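Local coordinates for Bak protein (Grouper iridovirus, PDB 5VMN) that inhibits apoptosis of the host cell as a viral Bcl-2 protein that exclusively sequesters the pro-apoptotic ligand Bim, at residues 21-26 with 119-124; 38-43 with 71-76; 80-85 with 93-98; 100-105 with 109-114. All coordinates share one frame; numbering follows the deposited sequence.

Contact 1 of 4, residues 21-26 with 119-124. With NO3 (nitrate ion), chain B; EDO (1,2-ethanediol), chain N.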
loop_
_atom_site.group_PDB
_atom_site.type_symbol
_atom_site.label_atom_id
_atom_site.label_comp_id
_atom_site.label_asym_id
_atom_site.label_seq_id
_atom_site.Cartn_x
_atom_site.Cartn_y
_atom_site.Cartn_z
ATOM N N CYS A 21 -5.595 8.792 -10.682
ATOM C CA CYS A 21 -7.045 8.803 -10.915
ATOM C C CYS A 21 -7.730 9.110 -9.599
ATOM O O CYS A 21 -7.116 9.049 -8.541
ATOM C CB CYS A 21 -7.509 7.463 -11.470
ATOM S SG CYS A 21 -7.327 6.107 -10.318
ATOM N N PRO A 22 -9.025 9.434 -9.622
ATOM C CA PRO A 22 -9.657 9.897 -8.383
ATOM C C PRO A 22 -9.559 8.903 -7.245
ATOM O O PRO A 22 -9.308 9.296 -6.090
ATOM C CB PRO A 22 -11.117 10.157 -8.828
ATOM C CG PRO A 22 -11.026 10.401 -10.248
ATOM C CD PRO A 22 -9.885 9.655 -10.802
ATOM N N LEU A 23 -9.709 7.611 -7.533
ATOM C CA LEU A 23 -9.652 6.628 -6.465
ATOM C C LEU A 23 -8.257 6.566 -5.882
ATOM O O LEU A 23 -8.089 6.557 -4.659
ATOM C CB LEU A 23 -10.059 5.260 -6.983
ATOM C CG LEU A 23 -10.013 4.106 -5.986
ATOM C CD1 LEU A 23 -10.820 4.391 -4.752
ATOM C CD2 LEU A 23 -10.588 2.862 -6.657
ATOM N N THR A 24 -7.248 6.535 -6.742
ATOM C CA THR A 24 -5.875 6.471 -6.231
ATOM C C THR A 24 -5.542 7.731 -5.439
ATOM O O THR A 24 -4.898 7.660 -4.384
ATOM C CB THR A 24 -4.918 6.258 -7.398
ATOM O OG1 THR A 24 -5.227 4.988 -7.985
ATOM C CG2 THR A 24 -3.488 6.223 -6.932
ATOM N N ARG A 25 -6.013 8.895 -5.910
ATOM C CA ARG A 25 -5.774 10.147 -5.199
ATOM C C ARG A 25 -6.400 10.124 -3.815
ATOM O O ARG A 25 -5.811 10.621 -2.848
ATOM C CB ARG A 25 -6.316 11.332 -6.018
ATOM C CG ARG A 25 -6.039 12.696 -5.380
ATOM C CD ARG A 25 -6.456 13.863 -6.257
ATOM N NE ARG A 25 -5.910 13.801 -7.612
ATOM C CZ ARG A 25 -4.651 14.076 -7.939
ATOM N NH1 ARG A 25 -3.760 14.420 -7.014
ATOM N NH2 ARG A 25 -4.272 13.989 -9.209
ATOM N N GLU A 26 -7.618 9.585 -3.691
ATOM C CA GLU A 26 -8.239 9.530 -2.367
ATOM C C GLU A 26 -7.524 8.531 -1.458
ATOM O O GLU A 26 -7.354 8.781 -0.258
ATOM C CB GLU A 26 -9.733 9.186 -2.481
ATOM C CG GLU A 26 -10.493 9.348 -1.170
ATOM C CD GLU A 26 -10.452 10.773 -0.633
ATOM O OE1 GLU A 26 -10.653 10.968 0.581
ATOM O OE2 GLU A 26 -10.219 11.697 -1.431
ATOM N N THR A 119 -14.468 1.415 -0.772
ATOM C CA THR A 119 -14.919 1.500 0.609
ATOM C C THR A 119 -13.799 2.044 1.482
ATOM O O THR A 119 -14.050 2.851 2.382
ATOM C CB THR A 119 -15.412 0.134 1.092
ATOM O OG1 THR A 119 -16.644 -0.160 0.443
ATOM C CG2 THR A 119 -15.651 0.111 2.597
ATOM N N CYS A 120 -12.555 1.639 1.205
ATOM C CA CYS A 120 -11.401 2.240 1.867
ATOM C C CYS A 120 -11.373 3.744 1.652
ATOM O O CYS A 120 -11.182 4.522 2.594
ATOM C CB CYS A 120 -10.120 1.624 1.340
ATOM S SG CYS A 120 -8.638 2.210 2.274
ATOM N N ALA A 121 -11.542 4.169 0.408
ATOM C CA ALA A 121 -11.526 5.592 0.104
ATOM C C ALA A 121 -12.618 6.333 0.846
ATOM O O ALA A 121 -12.495 7.537 1.084
ATOM C CB ALA A 121 -11.698 5.815 -1.395
ATOM N N SER A 122 -13.702 5.650 1.200
ATOM C CA SER A 122 -14.859 6.307 1.756
ATOM C C SER A 122 -14.877 6.336 3.282
ATOM O O SER A 122 -15.782 6.944 3.861
ATOM C CB SER A 122 -16.143 5.616 1.259
ATOM O OG SER A 122 -16.243 5.686 -0.168
ATOM N N LEU A 123 -13.942 5.665 3.938
ATOM C CA LEU A 123 -13.881 5.695 5.394
ATOM C C LEU A 123 -13.691 7.116 5.893
ATOM O O LEU A 123 -12.872 7.876 5.368
ATOM C CB LEU A 123 -12.709 4.854 5.886
ATOM C CG LEU A 123 -12.643 3.409 5.453
ATOM C CD1 LEU A 123 -11.263 2.851 5.797
ATOM C CD2 LEU A 123 -13.753 2.622 6.111
ATOM N N ASP A 124 -14.431 7.464 6.934
ATOM C CA ASP A 124 -14.270 8.749 7.604
ATOM C C ASP A 124 -13.162 8.582 8.637
ATOM O O ASP A 124 -13.387 8.054 9.727
ATOM C CB ASP A 124 -15.584 9.175 8.246
ATOM C CG ASP A 124 -15.510 10.562 8.860
ATOM O OD1 ASP A 124 -16.578 11.123 9.173
ATOM O OD2 ASP A 124 -14.390 11.093 9.016
HETATM N N NO3 B . -11.627 5.932 -10.063
HETATM O O1 NO3 B . -10.451 6.390 -10.176
HETATM O O2 NO3 B . -12.383 6.401 -9.143
HETATM O O3 NO3 B . -12.040 4.999 -10.818
HETATM C C1 EDO N . -3.573 13.490 -2.817
HETATM O O1 EDO N . -4.927 13.494 -2.369
HETATM C C2 EDO N . -2.775 13.996 -1.641
HETATM O O2 EDO N . -3.113 13.125 -0.565
HETATM O O HOH W 1 -12.687 9.750 2.231
#
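With CG anti to the backbone N in both Leu23 (chi1 178°) and Glu26 (chi1 -170°), two side chains one helical turn apart on helix 22-37 lean over the single methyl of Ala121. Leu23 CD1 stands 3.8 Å from Ala121 CB, and Glu26 CG approaches the same CB at 3.7 Å. Small size on the Ala121 side lets the backbones come close, the CA atoms of Glu26 and Ala121 being 5.7 Å apart. This joins the first turn of helix 22-37 to the last turn of helix 116-122, so an early helix meets the last helix of the all-helical Bcl-2 fold; Ile27 extends the apolar patch against Ala121. A bend at chi2 (61°) turns the Glu26 carboxylate toward the C-terminal end of helix 116-122, where a water donates to Glu26 OE1 at 2.9 Å. Cys21 occupies the N-cap of helix 22-37, its SG accepting a weak bond from Thr24 N at 3.6 Å. At this helix start, nitrate O1 accepts a hydrogen bond from Leu23 N at 3.0 Å.

Contact 2 of 4, residues 38-43 with 71-76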
loop_
_atom_site.group_PDB
_atom_site.type_symbol
_atom_site.label_atom_id
_atom_site.label_comp_id
_atom_site.label_asym_id
_atom_site.label_seq_id
_atom_site.Cartn_x
_atom_site.Cartn_y
_atom_site.Cartn_z
ATOM N N TYR A 38 -0.617 7.857 13.078
ATOM C CA TYR A 38 0.133 6.795 13.738
ATOM C C TYR A 38 1.634 7.058 13.778
ATOM O O TYR A 38 2.406 6.139 14.060
ATOM C CB TYR A 38 -0.140 5.452 13.060
ATOM C CG TYR A 38 -1.578 4.992 13.221
ATOM C CD1 TYR A 38 -2.078 4.608 14.460
ATOM C CD2 TYR A 38 -2.446 4.987 12.150
ATOM C CE1 TYR A 38 -3.397 4.208 14.607
ATOM C CE2 TYR A 38 -3.781 4.590 12.293
ATOM C CZ TYR A 38 -4.229 4.174 13.502
ATOM O OH TYR A 38 -5.531 3.766 13.659
ATOM N N SER A 39 2.052 8.296 13.543
ATOM C CA SER A 39 3.442 8.698 13.725
ATOM C C SER A 39 4.387 7.815 12.931
ATOM O O SER A 39 5.472 7.461 13.396
ATOM C CB SER A 39 3.825 8.660 15.200
ATOM O OG SER A 39 3.047 9.566 15.968
ATOM N N LEU A 40 4.001 7.451 11.717
ATOM C CA LEU A 40 4.769 6.416 11.042
ATOM C C LEU A 40 6.188 6.865 10.755
ATOM O O LEU A 40 7.083 6.024 10.642
ATOM C CB LEU A 40 4.106 5.985 9.733
ATOM C CG LEU A 40 2.801 5.232 9.890
ATOM C CD1 LEU A 40 2.407 4.722 8.499
ATOM C CD2 LEU A 40 2.915 4.056 10.832
ATOM N N VAL A 41 6.401 8.152 10.537
ATOM C CA VAL A 41 7.769 8.615 10.309
ATOM C C VAL A 41 8.677 8.138 11.433
ATOM O O VAL A 41 9.808 7.696 11.202
ATOM C CB VAL A 41 7.791 10.148 10.170
ATOM C CG1 VAL A 41 9.226 10.645 10.053
ATOM C CG2 VAL A 41 6.953 10.589 8.954
ATOM N N GLU A 42 8.188 8.195 12.670
ATOM C CA GLU A 42 9.033 7.863 13.814
ATOM C C GLU A 42 9.302 6.365 13.917
ATOM O O GLU A 42 10.417 5.950 14.243
ATOM C CB GLU A 42 8.367 8.393 15.090
ATOM C CG GLU A 42 7.996 9.867 15.018
ATOM C CD GLU A 42 9.160 10.759 14.632
ATOM O OE1 GLU A 42 10.286 10.524 15.127
ATOM O OE2 GLU A 42 8.952 11.694 13.826
ATOM N N THR A 43 8.295 5.527 13.700
ATOM C CA THR A 43 8.528 4.102 13.757
ATOM C C THR A 43 9.323 3.630 12.540
ATOM O O THR A 43 10.083 2.670 12.632
ATOM C CB THR A 43 7.188 3.341 13.842
ATOM O OG1 THR A 43 6.671 3.467 15.161
ATOM C CG2 THR A 43 7.340 1.805 13.514
ATOM N N ILE A 71 -3.887 -1.841 6.072
ATOM C CA ILE A 71 -3.503 -1.661 4.680
ATOM C C ILE A 71 -2.901 -0.271 4.479
ATOM O O ILE A 71 -1.889 -0.112 3.784
ATOM C CB ILE A 71 -4.717 -1.912 3.763
ATOM C CG1 ILE A 71 -4.964 -3.418 3.712
ATOM C CG2 ILE A 71 -4.490 -1.324 2.390
ATOM C CD1 ILE A 71 -6.225 -3.842 2.972
ATOM N N LEU A 72 -3.503 0.754 5.096
ATOM C CA LEU A 72 -2.995 2.100 4.910
ATOM C C LEU A 72 -1.643 2.278 5.603
ATOM O O LEU A 72 -0.802 3.038 5.112
ATOM C CB LEU A 72 -4.021 3.121 5.406
ATOM C CG LEU A 72 -5.283 3.212 4.541
ATOM C CD1 LEU A 72 -6.368 4.009 5.284
ATOM C CD2 LEU A 72 -4.983 3.866 3.219
ATOM N N ILE A 73 -1.411 1.570 6.706
ATOM C CA ILE A 73 -0.081 1.584 7.334
ATOM C C ILE A 73 0.934 0.969 6.386
ATOM O O ILE A 73 2.013 1.522 6.167
ATOM C CB ILE A 73 -0.114 0.873 8.685
ATOM C CG1 ILE A 73 -0.873 1.715 9.719
ATOM C CG2 ILE A 73 1.301 0.562 9.174
ATOM C CD1 ILE A 73 -1.179 0.958 10.989
ATOM N N LEU A 74 0.590 -0.157 5.744
ATOM C CA LEU A 74 1.525 -0.765 4.797
ATOM C C LEU A 74 1.835 0.185 3.649
ATOM O O LEU A 74 2.999 0.336 3.231
ATOM C CB LEU A 74 0.943 -2.081 4.272
ATOM C CG LEU A 74 1.760 -2.714 3.149
ATOM C CD1 LEU A 74 3.122 -3.146 3.668
ATOM C CD2 LEU A 74 0.993 -3.887 2.521
ATOM N N LEU A 75 0.809 0.836 3.105
ATOM C CA LEU A 75 1.063 1.781 2.037
ATOM C C LEU A 75 1.943 2.930 2.524
ATOM O O LEU A 75 2.825 3.391 1.793
ATOM C CB LEU A 75 -0.268 2.301 1.477
ATOM C CG LEU A 75 -1.166 1.262 0.818
ATOM C CD1 LEU A 75 -2.457 1.941 0.369
ATOM C CD2 LEU A 75 -0.489 0.645 -0.359
ATOM N N GLY A 76 1.682 3.442 3.723
ATOM C CA GLY A 76 2.443 4.576 4.205
ATOM C C GLY A 76 3.903 4.232 4.407
ATOM O O GLY A 76 4.780 5.061 4.173
#
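Apolar packing carries the meeting of Leu40 and Ile73, which sets short helix 40-44 against helix 68-84, the central helix of the Bcl-2 helical bundle. Their side chains cross at about a right angle, with Leu40 CD2 4.2 Å from Ile73 CG2. Tyr38 adds a looser touch from beside the same isoleucine: its CD2 lies 4.4 Å from Ile73 CG1, and the ring meets that carbon obliquely. Val34 of helix 22-37 and Ile60 of helix 53-60 also touch Ile73.

Side chain against backbone is the second kind of contact. Leu40 has CG anti to the carbonyl carbon (chi1 -69°), and its CD1 branch lies over the backbone at Ile73 and at Gly76; the glycine has no side chain there to obstruct it. Backbone bonds form the third kind: Ser39 (phi 55°) is the C-prime residue of a Schellman motif that ends helix 22-37, with Leu40 N bonded to Thr35 O. Leu40 CD1 sits 4.0 Å from Ile73 O and 4.3 Å from Gly76 CA.

Contact 3 of 4, residues 80-85 with 93-98. With NO3 (nitrate ion), chain I; EDO (1,2-ethanediol), chain L.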
loop_
_atom_site.group_PDB
_atom_site.type_symbol
_atom_site.label_atom_id
_atom_site.label_comp_id
_atom_site.label_asym_id
_atom_site.label_seq_id
_atom_site.Cartn_x
_atom_site.Cartn_y
_atom_site.Cartn_z
ATOM N N LEU A 80 7.210 5.829 2.407
ATOM C CA LEU A 80 8.426 6.342 3.025
ATOM C C LEU A 80 9.661 5.699 2.403
ATOM O O LEU A 80 10.646 6.393 2.103
ATOM C CB LEU A 80 8.363 6.118 4.533
ATOM C CG LEU A 80 7.316 6.995 5.241
ATOM C CD1 LEU A 80 7.107 6.519 6.656
ATOM C CD2 LEU A 80 7.782 8.453 5.282
ATOM N N TYR A 81 9.614 4.387 2.155
ATOM C CA TYR A 81 10.718 3.752 1.434
ATOM C C TYR A 81 10.883 4.337 0.040
ATOM O O TYR A 81 12.006 4.572 -0.410
ATOM C CB TYR A 81 10.488 2.243 1.309
ATOM C CG TYR A 81 10.952 1.418 2.485
ATOM C CD1 TYR A 81 12.293 1.331 2.809
ATOM C CD2 TYR A 81 10.060 0.633 3.195
ATOM C CE1 TYR A 81 12.712 0.529 3.858
ATOM C CE2 TYR A 81 10.475 -0.162 4.256
ATOM C CZ TYR A 81 11.802 -0.218 4.558
ATOM O OH TYR A 81 12.224 -1.025 5.577
ATOM N N PHE A 82 9.770 4.519 -0.680
ATOM C CA PHE A 82 9.828 5.002 -2.054
ATOM C C PHE A 82 10.409 6.406 -2.110
ATOM O O PHE A 82 11.299 6.696 -2.924
ATOM C CB PHE A 82 8.412 4.943 -2.639
ATOM C CG PHE A 82 8.331 5.163 -4.117
ATOM C CD1 PHE A 82 8.267 6.443 -4.631
ATOM C CD2 PHE A 82 8.222 4.086 -4.982
ATOM C CE1 PHE A 82 8.128 6.656 -5.990
ATOM C CE2 PHE A 82 8.070 4.294 -6.347
ATOM C CZ PHE A 82 8.036 5.581 -6.847
ATOM N N THR A 83 9.957 7.282 -1.215
ATOM C CA THR A 83 10.483 8.641 -1.172
ATOM C C THR A 83 11.978 8.640 -0.911
ATOM O O THR A 83 12.722 9.442 -1.493
ATOM C CB THR A 83 9.749 9.450 -0.102
ATOM O OG1 THR A 83 8.377 9.563 -0.481
ATOM C CG2 THR A 83 10.310 10.855 -0.003
ATOM N N LYS A 84 12.439 7.758 -0.024
ATOM C CA LYS A 84 13.842 7.718 0.345
ATOM C C LYS A 84 14.713 7.037 -0.704
ATOM O O LYS A 84 15.946 7.131 -0.614
ATOM C CB LYS A 84 13.969 7.015 1.706
ATOM C CG LYS A 84 15.309 7.119 2.370
ATOM C CD LYS A 84 15.308 6.375 3.708
ATOM C CE LYS A 84 16.574 6.664 4.522
ATOM N NZ LYS A 84 16.596 5.905 5.805
ATOM N N SER A 85 14.120 6.385 -1.695
ATOM C CA SER A 85 14.877 5.667 -2.720
ATOM C C SER A 85 15.707 6.604 -3.583
ATOM O O SER A 85 15.329 7.739 -3.863
ATOM C CB SER A 85 13.936 4.871 -3.623
ATOM O OG SER A 85 13.343 3.813 -2.899
ATOM N N GLN A 93 11.212 -2.013 -7.691
ATOM C CA GLN A 93 11.096 -3.176 -6.824
ATOM C C GLN A 93 10.090 -2.939 -5.708
ATOM O O GLN A 93 9.337 -3.848 -5.348
ATOM C CB GLN A 93 12.475 -3.550 -6.267
ATOM C CG GLN A 93 13.412 -4.068 -7.352
ATOM C CD GLN A 93 14.896 -3.967 -6.984
ATOM O OE1 GLN A 93 15.258 -3.838 -5.814
ATOM N NE2 GLN A 93 15.756 -4.013 -7.996
ATOM N N ILE A 94 10.052 -1.727 -5.137
ATOM C CA ILE A 94 9.062 -1.431 -4.104
ATOM C C ILE A 94 7.657 -1.612 -4.659
ATOM O O ILE A 94 6.792 -2.245 -4.037
ATOM C CB ILE A 94 9.269 -0.009 -3.550
ATOM C CG1 ILE A 94 10.517 0.048 -2.682
ATOM C CG2 ILE A 94 8.090 0.431 -2.711
ATOM C CD1 ILE A 94 11.055 1.439 -2.493
ATOM N N THR A 95 7.404 -1.043 -5.839
ATOM C CA THR A 95 6.074 -1.157 -6.435
ATOM C C THR A 95 5.741 -2.607 -6.760
ATOM O O THR A 95 4.619 -3.063 -6.520
ATOM C CB THR A 95 5.980 -0.299 -7.696
ATOM O OG1 THR A 95 6.874 -0.804 -8.686
ATOM C CG2 THR A 95 6.349 1.113 -7.392
ATOM N N GLU A 96 6.714 -3.354 -7.288
ATOM C CA GLU A 96 6.474 -4.762 -7.588
ATOM C C GLU A 96 6.240 -5.561 -6.322
ATOM O O GLU A 96 5.407 -6.474 -6.315
ATOM C CB GLU A 96 7.655 -5.358 -8.366
ATOM C CG GLU A 96 7.920 -4.689 -9.692
ATOM C CD GLU A 96 9.175 -5.214 -10.385
ATOM O OE1 GLU A 96 9.135 -5.294 -11.623
ATOM O OE2 GLU A 96 10.185 -5.541 -9.708
ATOM N N GLN A 97 6.972 -5.239 -5.242
ATOM C CA GLN A 97 6.760 -5.913 -3.969
ATOM C C GLN A 97 5.336 -5.663 -3.467
ATOM O O GLN A 97 4.657 -6.583 -2.988
ATOM C CB GLN A 97 7.800 -5.425 -2.938
ATOM C CG GLN A 97 9.261 -5.880 -3.190
ATOM C CD GLN A 97 10.332 -5.181 -2.285
ATOM O OE1 GLN A 97 10.010 -4.473 -1.341
ATOM N NE2 GLN A 97 11.597 -5.363 -2.626
ATOM N N LEU A 98 4.867 -4.420 -3.587
ATOM C CA LEU A 98 3.499 -4.080 -3.188
ATOM C C LEU A 98 2.481 -4.856 -3.998
ATOM O O LEU A 98 1.545 -5.448 -3.448
ATOM C CB LEU A 98 3.249 -2.590 -3.381
ATOM C CG LEU A 98 3.230 -1.688 -2.186
ATOM C CD1 LEU A 98 2.785 -0.327 -2.645
ATOM C CD2 LEU A 98 2.331 -2.201 -1.115
HETATM N N NO3 I . 15.692 7.023 9.051
HETATM O O1 NO3 I . 16.004 5.794 8.957
HETATM O O2 NO3 I . 16.313 7.769 9.884
HETATM O O3 NO3 I . 14.757 7.492 8.317
HETATM C C1 EDO L . 16.693 2.820 9.404
HETATM O O1 EDO L . 16.858 3.920 10.345
HETATM C C2 EDO L . 15.344 2.796 8.688
HETATM O O2 EDO L . 15.060 4.020 8.002
#
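Ser85 OG donates to Tyr81 O at 2.9 Å, approaching from above the carbonyl plane (36° out of it), and Ile94 CD1 also lies against Ser85 OG, at 3.3 Å. This is the helical hairpin of the Bcl-2 fold in which helix 68-84 and helix 88-103 run nearly antiparallel: their short segments make 163° with axes 10.5 Å apart at closest approach. Ile94 is the residue that bridges the two helices. With CG1 anti to its carbonyl carbon (chi1 -72°), it carries CD1 across to the last turn of the first helix, where that methyl also lies 3.9 Å from Tyr81 CB and 3.8 Å from Phe82 CA. The Tyr81 ring leads away to Phe44, met edge-to-face, and its OH bonds Pro48 O. Phe82 instead keeps its ring alongside, with Ile94 CG2 at the ring edge, near its plane, and Leu15 of helix 11-16 packs on it. Next to Ile94, Thr95 gives its hydroxyl to Thr92 O, while its CG2 meets Phe82 CE2 obliquely at 3.8 Å.

Contact 4 of 4, residues 100-105 with 109-114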
loop_
_atom_site.group_PDB
_atom_site.type_symbol
_atom_site.label_atom_id
_atom_site.label_comp_id
_atom_site.label_asym_id
_atom_site.label_seq_id
_atom_site.Cartn_x
_atom_site.Cartn_y
_atom_site.Cartn_z
ATOM N N ARG A 100 2.827 -7.646 -5.527
ATOM C CA ARG A 100 2.879 -9.055 -5.171
ATOM C C ARG A 100 2.089 -9.316 -3.894
ATOM O O ARG A 100 1.376 -10.326 -3.791
ATOM C CB ARG A 100 4.349 -9.495 -5.024
ATOM C CG ARG A 100 4.691 -10.917 -5.431
ATOM C CD ARG A 100 6.180 -11.049 -5.829
ATOM N NE ARG A 100 7.045 -10.381 -4.854
ATOM C CZ ARG A 100 8.025 -9.516 -5.136
ATOM N NH1 ARG A 100 8.327 -9.181 -6.387
ATOM N NH2 ARG A 100 8.717 -8.980 -4.139
ATOM N N PHE A 101 2.191 -8.415 -2.913
ATOM C CA PHE A 101 1.444 -8.605 -1.677
ATOM C C PHE A 101 -0.052 -8.628 -1.954
ATOM O O PHE A 101 -0.774 -9.497 -1.454
ATOM C CB PHE A 101 1.763 -7.501 -0.665
ATOM C CG PHE A 101 0.878 -7.542 0.554
ATOM C CD1 PHE A 101 1.069 -8.518 1.514
ATOM C CD2 PHE A 101 -0.174 -6.658 0.702
ATOM C CE1 PHE A 101 0.262 -8.593 2.619
ATOM C CE2 PHE A 101 -0.990 -6.715 1.820
ATOM C CZ PHE A 101 -0.771 -7.693 2.780
ATOM N N PHE A 102 -0.540 -7.657 -2.727
ATOM C CA PHE A 102 -1.983 -7.519 -2.895
ATOM C C PHE A 102 -2.550 -8.567 -3.840
ATOM O O PHE A 102 -3.757 -8.826 -3.817
ATOM C CB PHE A 102 -2.334 -6.107 -3.383
ATOM C CG PHE A 102 -2.258 -5.071 -2.294
ATOM C CD1 PHE A 102 -3.206 -5.038 -1.285
ATOM C CD2 PHE A 102 -1.224 -4.169 -2.254
ATOM C CE1 PHE A 102 -3.124 -4.123 -0.267
ATOM C CE2 PHE A 102 -1.153 -3.228 -1.252
ATOM C CZ PHE A 102 -2.089 -3.221 -0.231
ATOM N N ARG A 103 -1.710 -9.207 -4.644
ATOM C CA ARG A 103 -2.194 -10.274 -5.520
ATOM C C ARG A 103 -2.303 -11.622 -4.820
ATOM O O ARG A 103 -2.858 -12.561 -5.394
ATOM C CB ARG A 103 -1.284 -10.403 -6.736
ATOM C CG ARG A 103 -1.377 -9.213 -7.687
ATOM C CD ARG A 103 -0.734 -9.519 -9.039
ATOM N NE ARG A 103 0.599 -10.119 -8.899
ATOM C CZ ARG A 103 1.756 -9.488 -9.110
ATOM N NH1 ARG A 103 1.786 -8.211 -9.489
ATOM N NH2 ARG A 103 2.895 -10.141 -8.938
ATOM N N GLN A 104 -1.793 -11.756 -3.607
ATOM C CA GLN A 104 -2.002 -12.984 -2.859
ATOM C C GLN A 104 -3.489 -13.231 -2.663
ATOM O O GLN A 104 -4.258 -12.305 -2.378
ATOM C CB GLN A 104 -1.318 -12.906 -1.501
ATOM C CG GLN A 104 0.200 -12.811 -1.573
ATOM C CD GLN A 104 0.849 -12.755 -0.193
ATOM O OE1 GLN A 104 1.610 -13.637 0.184
ATOM N NE2 GLN A 104 0.556 -11.708 0.551
ATOM N N ASP A 105 -3.886 -14.499 -2.802
ATOM C CA ASP A 105 -5.308 -14.829 -2.853
ATOM C C ASP A 105 -6.043 -14.332 -1.604
ATOM O O ASP A 105 -7.145 -13.775 -1.697
ATOM C CB ASP A 105 -5.479 -16.339 -3.025
ATOM C CG ASP A 105 -5.244 -16.804 -4.468
ATOM O OD1 ASP A 105 -5.124 -15.945 -5.371
ATOM O OD2 ASP A 105 -5.183 -18.034 -4.701
ATOM N N ASN A 109 -8.943 -11.547 -1.843
ATOM C CA ASN A 109 -10.274 -11.959 -1.410
ATOM C C ASN A 109 -10.781 -11.086 -0.269
ATOM O O ASN A 109 -11.983 -10.793 -0.190
ATOM C CB ASN A 109 -10.255 -13.423 -0.969
ATOM C CG ASN A 109 -10.132 -14.388 -2.130
ATOM O OD1 ASN A 109 -10.256 -14.002 -3.295
ATOM N ND2 ASN A 109 -9.904 -15.659 -1.814
ATOM N N TRP A 110 -9.888 -10.684 0.640
ATOM C CA TRP A 110 -10.301 -9.828 1.748
ATOM C C TRP A 110 -10.758 -8.473 1.219
ATOM O O TRP A 110 -11.817 -7.963 1.609
ATOM C CB TRP A 110 -9.152 -9.680 2.782
ATOM C CG TRP A 110 -9.605 -8.893 3.998
ATOM C CD1 TRP A 110 -10.108 -9.390 5.170
ATOM C CD2 TRP A 110 -9.657 -7.477 4.114
ATOM N NE1 TRP A 110 -10.463 -8.364 6.009
ATOM C CE2 TRP A 110 -10.205 -7.180 5.378
ATOM C CE3 TRP A 110 -9.314 -6.426 3.265
ATOM C CZ2 TRP A 110 -10.425 -5.889 5.798
ATOM C CZ3 TRP A 110 -9.514 -5.149 3.700
ATOM C CH2 TRP A 110 -10.063 -4.891 4.956
ATOM N N ILE A 111 -9.983 -7.879 0.312
ATOM C CA ILE A 111 -10.361 -6.585 -0.236
ATOM C C ILE A 111 -11.725 -6.681 -0.902
ATOM O O ILE A 111 -12.590 -5.816 -0.718
ATOM C CB ILE A 111 -9.279 -6.087 -1.209
ATOM C CG1 ILE A 111 -8.016 -5.679 -0.414
ATOM C CG2 ILE A 111 -9.788 -4.922 -2.032
ATOM C CD1 ILE A 111 -6.820 -5.374 -1.304
ATOM N N ALA A 112 -11.942 -7.737 -1.678
ATOM C CA ALA A 112 -13.207 -7.863 -2.402
ATOM C C ALA A 112 -14.385 -8.122 -1.473
ATOM O O ALA A 112 -15.525 -7.788 -1.816
ATOM C CB ALA A 112 -13.095 -8.984 -3.427
ATOM N N SER A 113 -14.151 -8.739 -0.323
ATOM C CA SER A 113 -15.242 -9.028 0.599
ATOM C C SER A 113 -15.418 -7.941 1.646
ATOM O O SER A 113 -16.323 -8.039 2.472
ATOM C CB SER A 113 -15.009 -10.388 1.287
ATOM O OG SER A 113 -13.953 -10.308 2.210
ATOM N N ASN A 114 -14.559 -6.920 1.651
ATOM C CA ASN A 114 -14.662 -5.829 2.609
ATOM C C ASN A 114 -14.902 -4.497 1.899
ATOM O O ASN A 114 -14.498 -3.435 2.374
ATOM C CB ASN A 114 -13.421 -5.797 3.501
ATOM C CG ASN A 114 -13.460 -6.890 4.546
ATOM O OD1 ASN A 114 -13.905 -6.676 5.670
ATOM N ND2 ASN A 114 -13.049 -8.082 4.161
#
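Asn109 N donates to Asp105 O over 2.9 Å with an N-H...O angle of 162°, an i to i+4 bond within helix 105-113, while the chain just before it leaves helix 88-103 at Gln104, the N-cap residue of the new helix. The change of direction lets the earlier helix face the later one across this corner of the Bcl-2 fold. There Phe102 and Ile111 cross at about a right angle, Ile111 CD1 lying 3.6 Å from Phe102 CD1 and 4.0 Å from its CE1, obliquely to the ring. Ile111 has CG1 anti to the carbonyl carbon (chi1 -71°), which extends CD1 towards the phenyl group. On one face of that ring sits Phe101 CD2, over the centre and 3.8 Å above the plane. Phe11 and Trp117 also meet Phe102, the latter edge-to-face, so the phenyl belongs to an aromatic cluster in the interior. At the corner, Gln104 NE2 reaches back to Phe101 O at 3.3 Å, on a lone pair in the carbonyl plane, and bonds Asn58 OD1 as well. Asn114 ND2 donates to Trp110 O at 2.8 Å, placing its nitrogen above the rim of the indole of Trp110. Side-chain amides thus supplement the backbone bonds of Phe101 O and Trp110 O, while between the two segments the helices pack through the apolar Phe102-Ile111 contact.

Contact 3 is wholly buried, contacts 2 and 4 are partly so, and contact 1 lies at the surface, its centre about 13 Å from the centre of the chain. Contacts 2 and 3 share helix 68-84, and contacts 3 and 4 share helix 88-103, so those two helices run through three of the four. Chemistry follows place: the interior contact is aliphatic and aromatic, with its serine hydroxyl turned to the backbone, whereas the surface one packs alkyl carbons on a single alanine methyl, with a carboxylate and a water at its margin. Contacts 2 and 4, on opposite sides of the centre, still touch through Leu74 and Phe101, while contact 1 reaches contact 2 through Cys120 and Leu72 and contact 4 through Thr119 and Asn114.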